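Local coordinates for intimin (Escherichia coli, PDB 1F00), which probably mediates bacterial adhesion to host cells by binding a receptor, intimin being an adhesin with immunoglobulin-like domains and a C-type lectin-like tip, at residues I240-V254 with N268-C280. Residues are numbered along the deposited sequence; the frame is centred on the assembly and turned at random.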
loop_
_atom_site.group_PDB
_atom_site.type_symbol
_atom_site.label_atom_id
_atom_site.label_comp_id
_atom_site.label_asym_id
_atom_site.label_seq_id
_atom_site.Cartn_x
_atom_site.Cartn_y
_atom_site.Cartn_z
ATOM N N ILE A 240 -25.638 -11.021 -15.493
ATOM C CA ILE A 240 -26.424 -10.310 -16.495
ATOM C C ILE A 240 -27.245 -9.276 -15.719
ATOM O O ILE A 240 -27.981 -9.624 -14.794
ATOM C CB ILE A 240 -27.340 -11.302 -17.267
ATOM C CG1 ILE A 240 -28.237 -10.542 -18.246
ATOM C CG2 ILE A 240 -28.165 -12.137 -16.289
ATOM C CD1 ILE A 240 -29.077 -11.458 -19.130
ATOM N N SER A 241 -27.110 -8.006 -16.095
ATOM C CA SER A 241 -27.788 -6.921 -15.392
ATOM C C SER A 241 -28.604 -5.990 -16.283
ATOM O O SER A 241 -28.198 -5.665 -17.395
ATOM C CB SER A 241 -26.748 -6.083 -14.640
ATOM O OG SER A 241 -25.778 -6.909 -14.021
ATOM N N TRP A 242 -29.744 -5.545 -15.766
ATOM C CA TRP A 242 -30.629 -4.636 -16.491
ATOM C C TRP A 242 -29.964 -3.275 -16.700
ATOM O O TRP A 242 -29.163 -2.842 -15.869
ATOM C CB TRP A 242 -31.905 -4.368 -15.688
ATOM C CG TRP A 242 -32.790 -5.540 -15.402
ATOM C CD1 TRP A 242 -32.984 -6.146 -14.195
ATOM C CD2 TRP A 242 -33.673 -6.188 -16.325
ATOM N NE1 TRP A 242 -33.940 -7.128 -14.306
ATOM C CE2 TRP A 242 -34.382 -7.173 -15.601
ATOM C CE3 TRP A 242 -33.938 -6.027 -17.692
ATOM C CZ2 TRP A 242 -35.343 -7.997 -16.199
ATOM C CZ3 TRP A 242 -34.897 -6.850 -18.289
ATOM C CH2 TRP A 242 -35.587 -7.820 -17.538
ATOM N N VAL A 243 -30.287 -2.611 -17.808
ATOM C CA VAL A 243 -29.791 -1.257 -18.056
ATOM C C VAL A 243 -31.049 -0.437 -18.324
ATOM O O VAL A 243 -32.045 -0.975 -18.813
ATOM C CB VAL A 243 -28.819 -1.139 -19.281
ATOM C CG1 VAL A 243 -27.670 -2.125 -19.136
ATOM C CG2 VAL A 243 -29.566 -1.338 -20.588
ATOM N N GLN A 244 -31.013 0.854 -17.992
ATOM C CA GLN A 244 -32.162 1.745 -18.186
ATOM C C GLN A 244 -32.817 1.568 -19.560
ATOM O O GLN A 244 -32.133 1.481 -20.580
ATOM C CB GLN A 244 -31.726 3.210 -18.022
ATOM C CG GLN A 244 -32.888 4.202 -17.964
ATOM C CD GLN A 244 -33.611 4.172 -16.632
ATOM O OE1 GLN A 244 -34.821 4.409 -16.560
ATOM N NE2 GLN A 244 -32.870 3.896 -15.561
ATOM N N GLN A 245 -34.144 1.522 -19.584
ATOM C CA GLN A 245 -34.871 1.366 -20.846
ATOM C C GLN A 245 -34.749 2.624 -21.696
ATOM O O GLN A 245 -34.724 3.736 -21.164
ATOM C CB GLN A 245 -36.371 1.143 -20.599
ATOM C CG GLN A 245 -36.796 -0.237 -20.109
ATOM C CD GLN A 245 -38.295 -0.293 -19.845
ATOM O OE1 GLN A 245 -38.841 0.577 -19.171
ATOM N NE2 GLN A 245 -38.965 -1.313 -20.378
ATOM N N THR A 246 -34.665 2.451 -23.012
ATOM C CA THR A 246 -34.645 3.600 -23.903
ATOM C C THR A 246 -36.137 3.876 -24.089
ATOM O O THR A 246 -36.982 3.094 -23.633
ATOM C CB THR A 246 -34.042 3.277 -25.293
ATOM O OG1 THR A 246 -34.824 2.254 -25.926
ATOM C CG2 THR A 246 -32.593 2.818 -25.166
ATOM N N ALA A 247 -36.477 4.979 -24.742
ATOM C CA ALA A 247 -37.883 5.285 -24.967
ATOM C C ALA A 247 -38.527 4.125 -25.731
ATOM O O ALA A 247 -39.652 3.716 -25.439
ATOM C CB ALA A 247 -38.017 6.582 -25.757
ATOM N N GLN A 248 -37.800 3.577 -26.700
ATOM C CA GLN A 248 -38.342 2.476 -27.486
ATOM C C GLN A 248 -38.506 1.182 -26.688
ATOM O O GLN A 248 -39.462 0.444 -26.911
ATOM C CB GLN A 248 -37.479 2.218 -28.720
ATOM C CG GLN A 248 -38.096 1.195 -29.660
ATOM C CD GLN A 248 -39.540 1.534 -30.013
ATOM O OE1 GLN A 248 -39.812 2.546 -30.667
ATOM N NE2 GLN A 248 -40.474 0.691 -29.569
ATOM N N ASP A 249 -37.578 0.900 -25.771
ATOM C CA ASP A 249 -37.675 -0.307 -24.951
ATOM C C ASP A 249 -38.935 -0.232 -24.087
ATOM O O ASP A 249 -39.672 -1.210 -23.945
ATOM C CB ASP A 249 -36.477 -0.447 -24.000
ATOM C CG ASP A 249 -35.166 -0.709 -24.718
ATOM O OD1 ASP A 249 -35.167 -1.434 -25.734
ATOM O OD2 ASP A 249 -34.129 -0.202 -24.238
ATOM N N ALA A 250 -39.154 0.937 -23.497
ATOM C CA ALA A 250 -40.297 1.163 -22.618
ATOM C C ALA A 250 -41.611 0.944 -23.357
ATOM O O ALA A 250 -42.543 0.337 -22.835
ATOM C CB ALA A 250 -40.243 2.587 -22.052
ATOM N N LYS A 251 -41.669 1.441 -24.581
ATOM C CA LYS A 251 -42.860 1.319 -25.397
ATOM C C LYS A 251 -43.213 -0.137 -25.702
ATOM O O LYS A 251 -44.389 -0.484 -25.778
ATOM C CB LYS A 251 -42.655 2.098 -26.697
ATOM C CG LYS A 251 -43.925 2.415 -27.443
ATOM C CD LYS A 251 -43.651 3.420 -28.549
ATOM C CE LYS A 251 -44.921 3.767 -29.301
ATOM N NZ LYS A 251 -44.658 4.744 -30.397
ATOM N N SER A 252 -42.195 -0.987 -25.845
ATOM C CA SER A 252 -42.403 -2.399 -26.173
ATOM C C SER A 252 -42.312 -3.378 -25.007
ATOM O O SER A 252 -42.460 -4.584 -25.203
ATOM C CB SER A 252 -41.403 -2.836 -27.251
ATOM O OG SER A 252 -41.523 -2.031 -28.414
ATOM N N GLY A 253 -42.047 -2.874 -23.806
ATOM C CA GLY A 253 -41.959 -3.748 -22.649
ATOM C C GLY A 253 -40.719 -4.630 -22.573
ATOM O O GLY A 253 -40.791 -5.757 -22.088
ATOM N N VAL A 254 -39.586 -4.119 -23.045
ATOM C CA VAL A 254 -38.333 -4.873 -23.008
ATOM C C VAL A 254 -37.197 -3.972 -22.535
ATOM O O VAL A 254 -37.381 -2.768 -22.348
ATOM C CB VAL A 254 -37.966 -5.444 -24.405
ATOM C CG1 VAL A 254 -39.115 -6.290 -24.932
ATOM C CG2 VAL A 254 -37.634 -4.308 -25.377
ATOM N N ASN A 268 -33.811 -6.569 -26.293
ATOM C CA ASN A 268 -35.131 -7.175 -26.443
ATOM C C ASN A 268 -35.469 -8.206 -25.375
ATOM O O ASN A 268 -36.171 -9.182 -25.647
ATOM C CB ASN A 268 -35.247 -7.832 -27.821
ATOM C CG ASN A 268 -35.023 -6.854 -28.952
ATOM O OD1 ASN A 268 -34.187 -7.084 -29.827
ATOM N ND2 ASN A 268 -35.774 -5.759 -28.949
ATOM N N ILE A 269 -34.962 -7.998 -24.166
ATOM C CA ILE A 269 -35.239 -8.915 -23.066
ATOM C C ILE A 269 -36.559 -8.490 -22.414
ATOM O O ILE A 269 -36.725 -7.329 -22.048
ATOM C CB ILE A 269 -34.092 -8.876 -22.031
ATOM C CG1 ILE A 269 -32.761 -9.159 -22.734
ATOM C CG2 ILE A 269 -34.326 -9.914 -20.941
ATOM C CD1 ILE A 269 -32.679 -10.547 -23.361
ATOM N N LYS A 270 -37.501 -9.422 -22.284
ATOM C CA LYS A 270 -38.805 -9.111 -21.693
ATOM C C LYS A 270 -38.619 -8.543 -20.289
ATOM O O LYS A 270 -38.075 -9.211 -19.411
ATOM C CB LYS A 270 -39.680 -10.368 -21.643
ATOM C CG LYS A 270 -41.162 -10.072 -21.510
ATOM C CD LYS A 270 -41.997 -11.344 -21.591
ATOM C CE LYS A 270 -43.452 -11.016 -21.898
ATOM N NZ LYS A 270 -43.964 -9.942 -20.997
ATOM N N ALA A 271 -39.087 -7.313 -20.089
ATOM C CA ALA A 271 -38.943 -6.605 -18.819
ATOM C C ALA A 271 -39.816 -7.074 -17.656
ATOM O O ALA A 271 -39.425 -6.940 -16.489
ATOM C CB ALA A 271 -39.169 -5.109 -19.045
ATOM N N SER A 272 -40.990 -7.611 -17.960
ATOM C CA SER A 272 -41.904 -8.065 -16.917
ATOM C C SER A 272 -41.519 -9.404 -16.299
ATOM O O SER A 272 -42.237 -9.918 -15.442
ATOM C CB SER A 272 -43.333 -8.147 -17.463
ATOM O OG SER A 272 -43.428 -9.127 -18.480
ATOM N N GLU A 273 -40.396 -9.968 -16.735
ATOM C CA GLU A 273 -39.917 -11.244 -16.205
ATOM C C GLU A 273 -38.609 -11.039 -15.436
ATOM O O GLU A 273 -37.907 -10.057 -15.656
ATOM C CB GLU A 273 -39.657 -12.234 -17.338
ATOM C CG GLU A 273 -40.795 -12.400 -18.326
ATOM C CD GLU A 273 -40.564 -13.573 -19.262
ATOM O OE1 GLU A 273 -39.450 -13.679 -19.828
ATOM O OE2 GLU A 273 -41.497 -14.385 -19.433
ATOM N N SER A 274 -38.282 -11.968 -14.541
ATOM C CA SER A 274 -37.044 -11.865 -13.766
ATOM C C SER A 274 -35.904 -12.470 -14.591
ATOM O O SER A 274 -35.377 -13.545 -14.286
ATOM C CB SER A 274 -37.203 -12.593 -12.427
ATOM O OG SER A 274 -37.711 -13.900 -12.619
ATOM N N ASN A 275 -35.534 -11.742 -15.639
ATOM C CA ASN A 275 -34.504 -12.140 -16.588
ATOM C C ASN A 275 -33.094 -11.640 -16.278
ATOM O O ASN A 275 -32.136 -12.045 -16.931
ATOM C CB ASN A 275 -34.912 -11.665 -17.988
ATOM C CG ASN A 275 -36.051 -12.482 -18.574
ATOM O OD1 ASN A 275 -36.884 -11.970 -19.333
ATOM N ND2 ASN A 275 -36.083 -13.767 -18.239
ATOM N N ALA A 276 -32.953 -10.769 -15.286
ATOM C CA ALA A 276 -31.630 -10.253 -14.965
ATOM C C ALA A 276 -31.487 -9.826 -13.517
ATOM O O ALA A 276 -32.466 -9.761 -12.780
ATOM C CB ALA A 276 -31.299 -9.081 -15.889
ATOM N N TYR A 277 -30.246 -9.549 -13.121
ATOM C CA TYR A 277 -29.948 -9.105 -11.769
ATOM C C TYR A 277 -30.032 -7.591 -11.701
ATOM O O TYR A 277 -29.887 -6.909 -12.715
ATOM C CB TYR A 277 -28.542 -9.540 -11.358
ATOM C CG TYR A 277 -28.403 -11.026 -11.197
ATOM C CD1 TYR A 277 -27.894 -11.819 -12.226
ATOM C CD2 TYR A 277 -28.820 -11.654 -10.022
ATOM C CE1 TYR A 277 -27.804 -13.204 -12.087
ATOM C CE2 TYR A 277 -28.740 -13.038 -9.875
ATOM C CZ TYR A 277 -28.231 -13.804 -10.910
ATOM O OH TYR A 277 -28.157 -15.168 -10.765
ATOM N N ALA A 278 -30.281 -7.070 -10.503
ATOM C CA ALA A 278 -30.348 -5.639 -10.317
ATOM C C ALA A 278 -28.955 -5.183 -9.903
ATOM O O ALA A 278 -28.460 -5.548 -8.832
ATOM C CB ALA A 278 -31.365 -5.283 -9.237
ATOM N N THR A 279 -28.307 -4.426 -10.779
ATOM C CA THR A 279 -26.988 -3.891 -10.491
ATOM C C THR A 279 -27.178 -2.388 -10.388
ATOM O O THR A 279 -27.615 -1.737 -11.336
ATOM C CB THR A 279 -25.962 -4.238 -11.596
ATOM O OG1 THR A 279 -25.621 -5.626 -11.501
ATOM C CG2 THR A 279 -24.688 -3.412 -11.427
ATOM N N CYS A 280 -26.870 -1.848 -9.216
ATOM C CA CYS A 280 -27.033 -0.427 -8.955
ATOM C C CYS A 280 -25.738 0.369 -9.109
ATOM O O CYS A 280 -24.656 -0.119 -8.794
ATOM C CB CYS A 280 -27.591 -0.237 -7.540
ATOM S SG CYS A 280 -27.796 1.479 -7.018
HETATM O O HOH W 1 -29.117 -3.537 -13.157
HETATM O O HOH W 2 -33.616 -3.775 -25.687
HETATM O O HOH W 3 -42.630 -6.868 -20.578
#
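The indole of W242 lies flat against the methyl of A276, whose CB sits 3.5 Å from the centroid of the five-membered ring and 6° off its normal, a CH-pi contact that a small residue permits. With CG beside the backbone N and anti to the carbonyl carbon (chi1 -62°), the six-membered ring reaches the K270-E273 type I turn edge-on. There CH2 is 3.4 Å from K270 O and CZ2 3.3 Å from E273 O, both oxygens in plane. I269 CG2 adds an apolar touch at CZ3, while NE1 bonds to V194 O. Strand 240-242 meets strand 276-280 at a single bridge, S241 with Y277. Its main bond runs from Y277 N to I240 O (2.8 Å, 170°, in the carbonyl plane); the return from W242 N to Y277 O is weak. Beside it, T279 OG1 donates to S241 OG at 2.8 Å, and S241 OG also bonds to I239 O, so a hydroxyl suits each buried position. Past helix 247-252, G253 takes the positive phi of a Schellman motif, and its O accepts from A271 N (3.1 Å). Water 3 joins the same oxygen to S272 N. In this C-type lectin-like domain, the indole probably helps to hold residues 269-276 by dispersion and weakly polar C-H edges; one good backbone hydrogen bond secures each end, while A276 N, buried without a partner, is a polar cost.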